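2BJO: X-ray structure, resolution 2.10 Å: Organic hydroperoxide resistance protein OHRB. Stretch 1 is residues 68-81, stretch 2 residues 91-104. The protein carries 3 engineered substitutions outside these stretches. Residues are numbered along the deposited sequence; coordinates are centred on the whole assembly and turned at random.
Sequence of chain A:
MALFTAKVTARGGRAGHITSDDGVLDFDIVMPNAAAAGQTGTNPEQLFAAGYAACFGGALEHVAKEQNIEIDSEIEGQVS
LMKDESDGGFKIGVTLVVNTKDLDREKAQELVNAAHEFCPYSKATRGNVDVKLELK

Stretch 1 68-81: NIEIDSEIEGQVSL
Stretch 2 (91-104) KIGVTLVVNTKDLD

Two neighbouring strands, 74-81 and 91-99, run antiparallel at 158° between their N-to-C directions and bury 1017 Å² together with their flanking loops. The register is set by residue numbers summing to 173: Glu 74 faces Asn 99, Glu 76 faces Val 97, Gln 78 faces Thr 95 and Ser 80 faces Gly 93. These are the hydrogen-bonded pairs, with CA-CA spacings of 4.9 to 5.1 Å, and each closes a ring of two backbone bonds. Glu 74 N gives to Asn 99 O at 2.8 Å, and Asn 99 N returns to Glu 74 O at 2.7 Å. Glu 76 N to Val 97 O and Val 97 N to Glu 76 O are both 3.0 Å; Gln 78 N to Thr 95 O and Thr 95 N to Gln 78 O are both 2.8 Å. Ser 80 N reaches Gly 93 O at 2.8 Å, while Gly 93 N reaches Ser 80 O at 3.0 Å. Every amide and carbonyl of these four pairs is thus satisfied across the ladder. Between the rings, CA-H groups approach the same carbonyls, as in Val 94 CA to Gln 78 O and Val 79 CA to Gly 93 O, both 3.3 Å. Backbone phi/psi stays extended throughout, from -84/131 at Gly 77 to -152/168 at Lys 91.

The non-hydrogen-bonded pairs send their side chains to the buried, apolar face. Ile 75 (chi1 m, chi2 t) sets CG1 4.1 Å from CG1 of Val 98 (t). At the next pair Gly 77 has no side chain, and Leu 96 (m, t) brings CD2 to 3.7 Å from Gly 77 CA; an ideal CB on the glycine would lie 3.6 Å from that methyl. Val 79 (t) meets Val 94 (t), CG2 to CG2 at 4.2 Å, and Ile 92 (m, m) swings CD1 to 4.1 Å from CD1 of Leu 81 (t, p).

The other face is mostly polar and partly exposed, with Val 97 as its apolar side chain and Gly 93 buried. Gln 78 (m, t) donates NE2 to Glu 76 OE1 at 2.6 Å, a bond along one strand between residues two apart, while its NE2 also lies 3.7 Å from Val 97 CG2. Ser 80 OG is satisfied elsewhere in the structure.

Beyond Asn 99 the chain enters a type II' turn from Thr 100 to Leu 103, closed by Leu 103 N to Thr 100 O at 3.0 Å, with Lys 101 at phi/psi 45/-109. Asn 99 OD1 accepts from Lys 101 N at 3.1 Å. The ammonium of Lys 101 serves two acids: Lys 101 NZ makes a weak bond to Asp 72 OD1 at 3.4 Å, part of a salt bridge, and a long salt bridge to Glu 74 OE2 at 3.9 Å. Water 1 extends the pairing, accepting from Asp 72 N at 3.0 Å and donating to Thr 100 O at 3.1 Å. Leu 103 (t, p) finishes the contact, its CD1 4.1 Å from Ile 69 CG2 and its CD2 4.1 Å from Ile 71 CG2.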

ATOM      1  N   ASN A  68      18.242   1.064 -22.305  1.00 24.51           N
ATOM      2  CA  ASN A  68      19.616   0.949 -21.769  1.00 25.97           C
ATOM      3  C   ASN A  68      20.092   2.143 -20.937  1.00 24.49           C
ATOM      4  O   ASN A  68      21.275   2.502 -20.933  1.00 21.19           O
ATOM      5  CB  ASN A  68      20.608   0.605 -22.880  1.00 25.78           C
ATOM      6  CG  ASN A  68      20.168  -0.636 -23.617  1.00 27.41           C
ATOM      7  OD1 ASN A  68      20.623  -1.712 -23.246  1.00 32.49           O
ATOM      8  ND2 ASN A  68      19.271  -0.518 -24.596  1.00 26.98           N
ATOM      9  N   ILE A  69      19.125   2.725 -20.233  1.00 22.46           N
ATOM     10  CA  ILE A  69      19.361   3.891 -19.396  1.00 24.04           C
ATOM     11  C   ILE A  69      19.433   3.420 -17.943  1.00 23.61           C
ATOM     12  O   ILE A  69      18.571   2.687 -17.479  1.00 23.58           O
ATOM     13  CB  ILE A  69      18.296   4.989 -19.634  1.00 23.21           C
ATOM     14  CG1 ILE A  69      18.368   5.497 -21.071  1.00 22.26           C
ATOM     15  CG2 ILE A  69      18.483   6.198 -18.692  1.00 23.80           C
ATOM     16  CD1 ILE A  69      17.215   6.344 -21.553  1.00 21.02           C
ATOM     17  N   GLU A  70      20.472   3.849 -17.237  1.00 25.31           N
ATOM     18  CA  GLU A  70      20.662   3.624 -15.818  1.00 27.77           C
ATOM     19  C   GLU A  70      20.158   4.860 -15.104  1.00 28.70           C
ATOM     20  O   GLU A  70      20.639   5.940 -15.406  1.00 30.14           O
ATOM     21  CB  GLU A  70      22.146   3.481 -15.480  1.00 30.31           C
ATOM     22  CG  GLU A  70      22.839   2.284 -16.120  1.00 32.39           C
ATOM     23  CD  GLU A  70      22.329   0.985 -15.548  1.00 34.99           C
ATOM     24  OE1 GLU A  70      22.261   0.878 -14.307  1.00 38.82           O
ATOM     25  OE2 GLU A  70      21.980   0.067 -16.321  1.00 38.41           O
ATOM     26  N   ILE A  71      19.222   4.744 -14.170  1.00 31.86           N
ATOM     27  CA  ILE A  71      18.703   5.932 -13.488  1.00 31.95           C
ATOM     28  C   ILE A  71      19.014   5.914 -11.998  1.00 29.93           C
ATOM     29  O   ILE A  71      19.104   4.861 -11.364  1.00 30.62           O
ATOM     30  CB  ILE A  71      17.203   6.162 -13.722  1.00 34.93           C
ATOM     31  CG1 ILE A  71      16.384   4.926 -13.376  1.00 37.56           C
ATOM     32  CG2 ILE A  71      16.939   6.564 -15.175  1.00 36.84           C
ATOM     33  CD1 ILE A  71      14.938   5.280 -13.134  1.00 37.85           C
ATOM     34  N   ASP A  72      19.194   7.126 -11.482  1.00 27.90           N
ATOM     35  CA  ASP A  72      19.506   7.414 -10.097  1.00 29.28           C
ATOM     36  C   ASP A  72      18.301   8.271  -9.726  1.00 29.91           C
ATOM     37  O   ASP A  72      18.226   9.448 -10.112  1.00 33.16           O
ATOM     38  CB  ASP A  72      20.872   8.091 -10.018  1.00 31.33           C
ATOM     39  CG  ASP A  72      21.302   8.444  -8.605  1.00 33.77           C
ATOM     40  OD1 ASP A  72      20.628   8.017  -7.648  1.00 36.97           O
ATOM     41  OD2 ASP A  72      22.323   9.158  -8.465  1.00 34.87           O
ATOM     42  N   SER A  73      17.359   7.652  -9.022  1.00 24.88           N
ATOM     43  CA  SER A  73      16.112   8.331  -8.696  1.00 24.04           C
ATOM     44  C   SER A  73      15.780   8.274  -7.206  1.00 23.10           C
ATOM     45  O   SER A  73      16.208   7.382  -6.453  1.00 21.02           O
ATOM     46  CB  SER A  73      14.921   7.791  -9.511  1.00 22.98           C
ATOM     47  OG  SER A  73      14.607   6.443  -9.165  1.00 26.14           O
ATOM     48  N   GLU A  74      15.008   9.292  -6.830  1.00 24.67           N
ATOM     49  CA  GLU A  74      14.343   9.436  -5.547  1.00 25.20           C
ATOM     50  C   GLU A  74      12.930   9.842  -5.896  1.00 26.14           C
ATOM     51  O   GLU A  74      12.716  10.823  -6.633  1.00 26.54           O
ATOM     52  CB  GLU A  74      14.973  10.483  -4.641  1.00 28.20           C
ATOM     53  CG  GLU A  74      16.313  10.078  -4.072  1.00 30.46           C
ATOM     54  CD  GLU A  74      16.928  11.107  -3.133  1.00 32.51           C
ATOM     55  OE1 GLU A  74      16.204  11.943  -2.558  1.00 36.48           O
ATOM     56  OE2 GLU A  74      18.167  11.103  -2.957  1.00 36.80           O
ATOM     57  N   ILE A  75      11.999   9.052  -5.363  1.00 27.52           N
ATOM     58  CA  ILE A  75      10.557   9.268  -5.468  1.00 27.69           C
ATOM     59  C   ILE A  75       9.932   9.449  -4.083  1.00 28.78           C
ATOM     60  O   ILE A  75       9.958   8.527  -3.249  1.00 26.43           O
ATOM     61  CB  ILE A  75       9.873   8.116  -6.218  1.00 27.88           C
ATOM     62  CG1 ILE A  75      10.512   8.089  -7.621  1.00 29.02           C
ATOM     63  CG2 ILE A  75       8.368   8.330  -6.236  1.00 26.28           C
ATOM     64  CD1 ILE A  75      10.319   6.845  -8.336  1.00 28.03           C
ATOM     65  N   GLU A  76       9.372  10.641  -3.884  1.00 25.58           N
ATOM     66  CA  GLU A  76       8.638  10.908  -2.657  1.00 25.03           C
ATOM     67  C   GLU A  76       7.163  10.648  -2.909  1.00 22.58           C
ATOM     68  O   GLU A  76       6.532  11.406  -3.618  1.00 20.18           O
ATOM     69  CB  GLU A  76       8.775  12.322  -2.089  1.00 23.24           C
ATOM     70  CG  GLU A  76       8.298  12.434  -0.630  1.00 24.05           C
ATOM     71  CD  GLU A  76       8.162  13.872  -0.130  1.00 28.13           C
ATOM     72  OE1 GLU A  76       7.926  14.844  -0.867  1.00 28.25           O
ATOM     73  OE2 GLU A  76       8.296  14.109   1.078  1.00 31.88           O
ATOM     74  N   GLY A  77       6.636   9.591  -2.301  1.00 21.90           N
ATOM     75  CA  GLY A  77       5.205   9.326  -2.316  1.00 22.66           C
ATOM     76  C   GLY A  77       4.535  10.123  -1.208  1.00 22.77           C
ATOM     77  O   GLY A  77       5.003  10.092  -0.068  1.00 25.06           O
ATOM     78  N   GLN A  78       3.459  10.826  -1.563  1.00 21.96           N
ATOM     79  CA  GLN A  78       2.691  11.672  -0.644  1.00 22.37           C
ATOM     80  C   GLN A  78       1.219  11.242  -0.724  1.00 22.72           C
ATOM     81  O   GLN A  78       0.512  11.465  -1.718  1.00 22.24           O
ATOM     82  CB  GLN A  78       2.853  13.152  -0.981  1.00 21.32           C
ATOM     83  CG  GLN A  78       4.296  13.574  -1.163  1.00 21.95           C
ATOM     84  CD  GLN A  78       4.388  15.000  -1.624  1.00 23.94           C
ATOM     85  OE1 GLN A  78       3.401  15.554  -2.107  1.00 24.04           O
ATOM     86  NE2 GLN A  78       5.562  15.605  -1.473  1.00 24.42           N
ATOM     87  N   VAL A  79       0.761  10.589   0.338  1.00 24.09           N
ATOM     88  CA  VAL A  79      -0.564  10.027   0.376  1.00 23.80           C
ATOM     89  C   VAL A  79      -1.397  10.777   1.406  1.00 24.99           C
ATOM     90  O   VAL A  79      -1.068  10.718   2.594  1.00 26.06           O
ATOM     91  CB  VAL A  79      -0.489   8.518   0.703  1.00 24.03           C
ATOM     92  CG1 VAL A  79      -1.893   7.927   0.999  1.00 24.19           C
ATOM     93  CG2 VAL A  79       0.206   7.753  -0.402  1.00 26.34           C
ATOM     94  N   SER A  80      -2.483  11.408   0.962  1.00 25.74           N
ATOM     95  CA  SER A  80      -3.371  12.160   1.853  1.00 26.97           C
ATOM     96  C   SER A  80      -4.688  11.442   2.182  1.00 27.05           C
ATOM     97  O   SER A  80      -5.328  10.912   1.266  1.00 25.96           O
ATOM     98  CB  SER A  80      -3.706  13.541   1.268  1.00 24.76           C
ATOM     99  OG  SER A  80      -2.530  14.304   1.046  1.00 24.96           O
ATOM    100  N   LEU A  81      -5.072  11.447   3.461  1.00 25.66           N
ATOM    101  CA  LEU A  81      -6.411  11.023   3.845  1.00 26.55           C
ATOM    102  C   LEU A  81      -7.309  12.249   3.739  1.00 27.41           C
ATOM    103  O   LEU A  81      -6.949  13.332   4.193  1.00 26.06           O
ATOM    104  CB  LEU A  81      -6.513  10.464   5.255  1.00 27.81           C
ATOM    105  CG  LEU A  81      -7.817   9.790   5.655  1.00 27.97           C
ATOM    106  CD1 LEU A  81      -8.056   8.513   4.859  1.00 28.80           C
ATOM    107  CD2 LEU A  81      -7.706   9.540   7.162  1.00 29.46           C
ATOM    108  N   LYS A  91     -11.473   8.924   1.768  1.00 25.47           N
ATOM    109  CA  LYS A  91     -10.761   8.507   0.562  1.00 24.56           C
ATOM    110  C   LYS A  91      -9.340   9.050   0.592  1.00 23.04           C
ATOM    111  O   LYS A  91      -8.989   9.933   1.385  1.00 23.39           O
ATOM    112  CB  LYS A  91     -11.466   8.956  -0.718  1.00 25.89           C
ATOM    113  CG  LYS A  91     -11.723  10.452  -0.844  1.00 30.12           C
ATOM    114  CD  LYS A  91     -12.313  10.897  -2.188  1.00 32.18           C
ATOM    115  CE  LYS A  91     -13.017   9.882  -3.109  1.00 35.58           C
ATOM    116  NZ  LYS A  91     -13.420  10.439  -4.488  1.00 36.27           N
ATOM    117  N   ILE A  92      -8.566   8.504  -0.337  1.00 22.80           N
ATOM    118  CA  ILE A  92      -7.148   8.764  -0.574  1.00 23.62           C
ATOM    119  C   ILE A  92      -6.832   9.631  -1.776  1.00 20.62           C
ATOM    120  O   ILE A  92      -7.485   9.536  -2.814  1.00 22.74           O
ATOM    121  CB  ILE A  92      -6.493   7.340  -0.767  1.00 28.21           C
ATOM    122  CG1 ILE A  92      -6.404   6.639   0.593  1.00 30.37           C
ATOM    123  CG2 ILE A  92      -5.171   7.285  -1.503  1.00 30.10           C
ATOM    124  CD1 ILE A  92      -5.755   7.403   1.706  1.00 30.29           C
ATOM    125  N   GLY A  93      -5.783  10.435  -1.617  1.00 22.04           N
ATOM    126  CA  GLY A  93      -5.180  11.314  -2.634  1.00 20.52           C
ATOM    127  C   GLY A  93      -3.707  10.956  -2.695  1.00 19.64           C
ATOM    128  O   GLY A  93      -3.098  10.598  -1.678  1.00 24.04           O
ATOM    129  N   VAL A  94      -3.106  11.005  -3.878  1.00 22.11           N
ATOM    130  CA  VAL A  94      -1.691  10.633  -4.032  1.00 23.59           C
ATOM    131  C   VAL A  94      -0.923  11.629  -4.899  1.00 22.48           C
ATOM    132  O   VAL A  94      -1.371  11.903  -6.000  1.00 20.00           O
ATOM    133  CB  VAL A  94      -1.477   9.223  -4.675  1.00 23.35           C
ATOM    134  CG1 VAL A  94       0.011   8.862  -4.775  1.00 25.00           C
ATOM    135  CG2 VAL A  94      -2.169   8.100  -3.903  1.00 22.84           C
ATOM    136  N   THR A  95       0.219  12.131  -4.426  1.00 24.92           N
ATOM    137  CA  THR A  95       1.183  12.837  -5.261  1.00 23.17           C
ATOM    138  C   THR A  95       2.516  12.074  -5.229  1.00 23.38           C
ATOM    139  O   THR A  95       2.945  11.574  -4.191  1.00 27.75           O
ATOM    140  CB  THR A  95       1.242  14.331  -4.869  1.00 24.08           C
ATOM    141  OG1 THR A  95      -0.014  14.927  -5.230  1.00 21.55           O
ATOM    142  CG2 THR A  95       2.339  15.073  -5.608  1.00 25.56           C
ATOM    143  N   LEU A  96       3.188  11.954  -6.373  1.00 24.31           N
ATOM    144  CA  LEU A  96       4.529  11.384  -6.471  1.00 24.79           C
ATOM    145  C   LEU A  96       5.468  12.457  -7.025  1.00 25.12           C
ATOM    146  O   LEU A  96       5.215  12.967  -8.113  1.00 22.64           O
ATOM    147  CB  LEU A  96       4.566  10.112  -7.334  1.00 27.74           C
ATOM    148  CG  LEU A  96       3.662   8.934  -6.950  1.00 29.63           C
ATOM    149  CD1 LEU A  96       3.515   7.932  -8.089  1.00 30.37           C
ATOM    150  CD2 LEU A  96       4.137   8.203  -5.700  1.00 28.58           C
ATOM    151  N   VAL A  97       6.532  12.792  -6.293  1.00 26.97           N
ATOM    152  CA  VAL A  97       7.479  13.836  -6.704  1.00 26.73           C
ATOM    153  C   VAL A  97       8.719  13.052  -7.110  1.00 27.99           C
ATOM    154  O   VAL A  97       9.358  12.408  -6.278  1.00 26.29           O
ATOM    155  CB  VAL A  97       7.816  14.872  -5.631  1.00 29.52           C
ATOM    156  CG1 VAL A  97       8.640  16.035  -6.225  1.00 31.01           C
ATOM    157  CG2 VAL A  97       6.563  15.474  -5.005  1.00 31.52           C
ATOM    158  N   VAL A  98       9.042  13.114  -8.399  1.00 26.34           N
ATOM    159  CA  VAL A  98      10.123  12.324  -8.959  1.00 27.08           C
ATOM    160  C   VAL A  98      11.386  13.141  -9.242  1.00 25.25           C
ATOM    161  O   VAL A  98      11.346  14.092 -10.035  1.00 23.90           O
ATOM    162  CB  VAL A  98       9.642  11.644 -10.252  1.00 28.83           C
ATOM    163  CG1 VAL A  98      10.725  10.725 -10.786  1.00 28.99           C
ATOM    164  CG2 VAL A  98       8.344  10.875 -10.017  1.00 30.45           C
ATOM    165  N   ASN A  99      12.469  12.744  -8.577  1.00 25.79           N
ATOM    166  CA  ASN A  99      13.797  13.313  -8.715  1.00 25.32           C
ATOM    167  C   ASN A  99      14.603  12.273  -9.481  1.00 26.03           C
ATOM    168  O   ASN A  99      14.897  11.216  -8.925  1.00 22.21           O
ATOM    169  CB  ASN A  99      14.429  13.684  -7.370  1.00 24.94           C
ATOM    170  CG  ASN A  99      15.867  14.210  -7.489  1.00 25.66           C
ATOM    171  OD1 ASN A  99      16.358  14.574  -8.555  1.00 23.38           O
ATOM    172  ND2 ASN A  99      16.573  14.224  -6.366  1.00 27.02           N
ATOM    173  N   THR A 100      14.931  12.578 -10.735  1.00 26.67           N
ATOM    174  CA  THR A 100      15.820  11.757 -11.556  1.00 30.80           C
ATOM    175  C   THR A 100      17.189  12.383 -11.872  1.00 34.29           C
ATOM    176  O   THR A 100      17.741  12.177 -12.956  1.00 38.18           O
ATOM    177  CB  THR A 100      15.163  11.384 -12.892  1.00 29.41           C
ATOM    178  OG1 THR A 100      14.727  12.580 -13.555  1.00 28.33           O
ATOM    179  CG2 THR A 100      14.027  10.428 -12.676  1.00 29.36           C
ATOM    180  N   LYS A 101      17.716  13.153 -10.929  1.00 37.65           N
ATOM    181  CA  LYS A 101      19.090  13.667 -10.886  1.00 38.04           C
ATOM    182  C   LYS A 101      19.627  14.255 -12.206  1.00 38.39           C
ATOM    183  O   LYS A 101      19.157  15.329 -12.585  1.00 40.66           O
ATOM    184  CB  LYS A 101      19.979  12.568 -10.291  1.00 40.21           C
ATOM    185  CG  LYS A 101      19.557  11.986  -8.938  1.00 43.36           C
ATOM    186  CD  LYS A 101      19.756  12.888  -7.715  1.00 45.02           C
ATOM    187  CE  LYS A 101      19.564  12.184  -6.362  1.00 44.49           C
ATOM    188  NZ  LYS A 101      20.473  11.044  -6.042  1.00 45.34           N
ATOM    189  N   ASP A 102      20.559  13.603 -12.905  1.00 35.90           N
ATOM    190  CA  ASP A 102      21.178  14.183 -14.107  1.00 35.83           C
ATOM    191  C   ASP A 102      20.475  13.774 -15.402  1.00 33.94           C
ATOM    192  O   ASP A 102      20.912  14.165 -16.481  1.00 34.27           O
ATOM    193  CB  ASP A 102      22.676  13.853 -14.152  1.00 38.21           C
ATOM    194  CG  ASP A 102      23.445  14.442 -12.968  1.00 42.15           C
ATOM    195  OD1 ASP A 102      23.347  15.660 -12.671  1.00 42.27           O
ATOM    196  OD2 ASP A 102      24.170  13.648 -12.324  1.00 44.38           O
ATOM    197  N   LEU A 103      19.391  13.002 -15.325  1.00 30.43           N
ATOM    198  CA  LEU A 103      18.692  12.581 -16.525  1.00 27.69           C
ATOM    199  C   LEU A 103      18.133  13.784 -17.279  1.00 26.02           C
ATOM    200  O   LEU A 103      17.570  14.680 -16.655  1.00 22.04           O
ATOM    201  CB  LEU A 103      17.552  11.650 -16.129  1.00 26.21           C
ATOM    202  CG  LEU A 103      16.702  11.001 -17.204  1.00 24.39           C
ATOM    203  CD1 LEU A 103      17.545  10.113 -18.141  1.00 22.30           C
ATOM    204  CD2 LEU A 103      15.657  10.186 -16.498  1.00 24.36           C
ATOM    205  N   ASP A 104      18.272  13.805 -18.600  1.00 25.46           N
ATOM    206  CA  ASP A 104      17.646  14.885 -19.350  1.00 25.53           C
ATOM    207  C   ASP A 104      16.151  14.846 -19.040  1.00 23.71           C
ATOM    208  O   ASP A 104      15.511  13.776 -18.994  1.00 21.96           O
ATOM    209  CB  ASP A 104      17.871  14.815 -20.857  1.00 27.31           C
ATOM    210  CG  ASP A 104      19.335  14.965 -21.227  1.00 29.35           C
ATOM    211  OD1 ASP A 104      20.108  15.725 -20.593  1.00 32.28           O
ATOM    212  OD2 ASP A 104      19.703  14.291 -22.204  1.00 29.30           O
TER
HETATM  213  O   HOH W   1      19.254   9.495 -13.336  1.00 22.10           O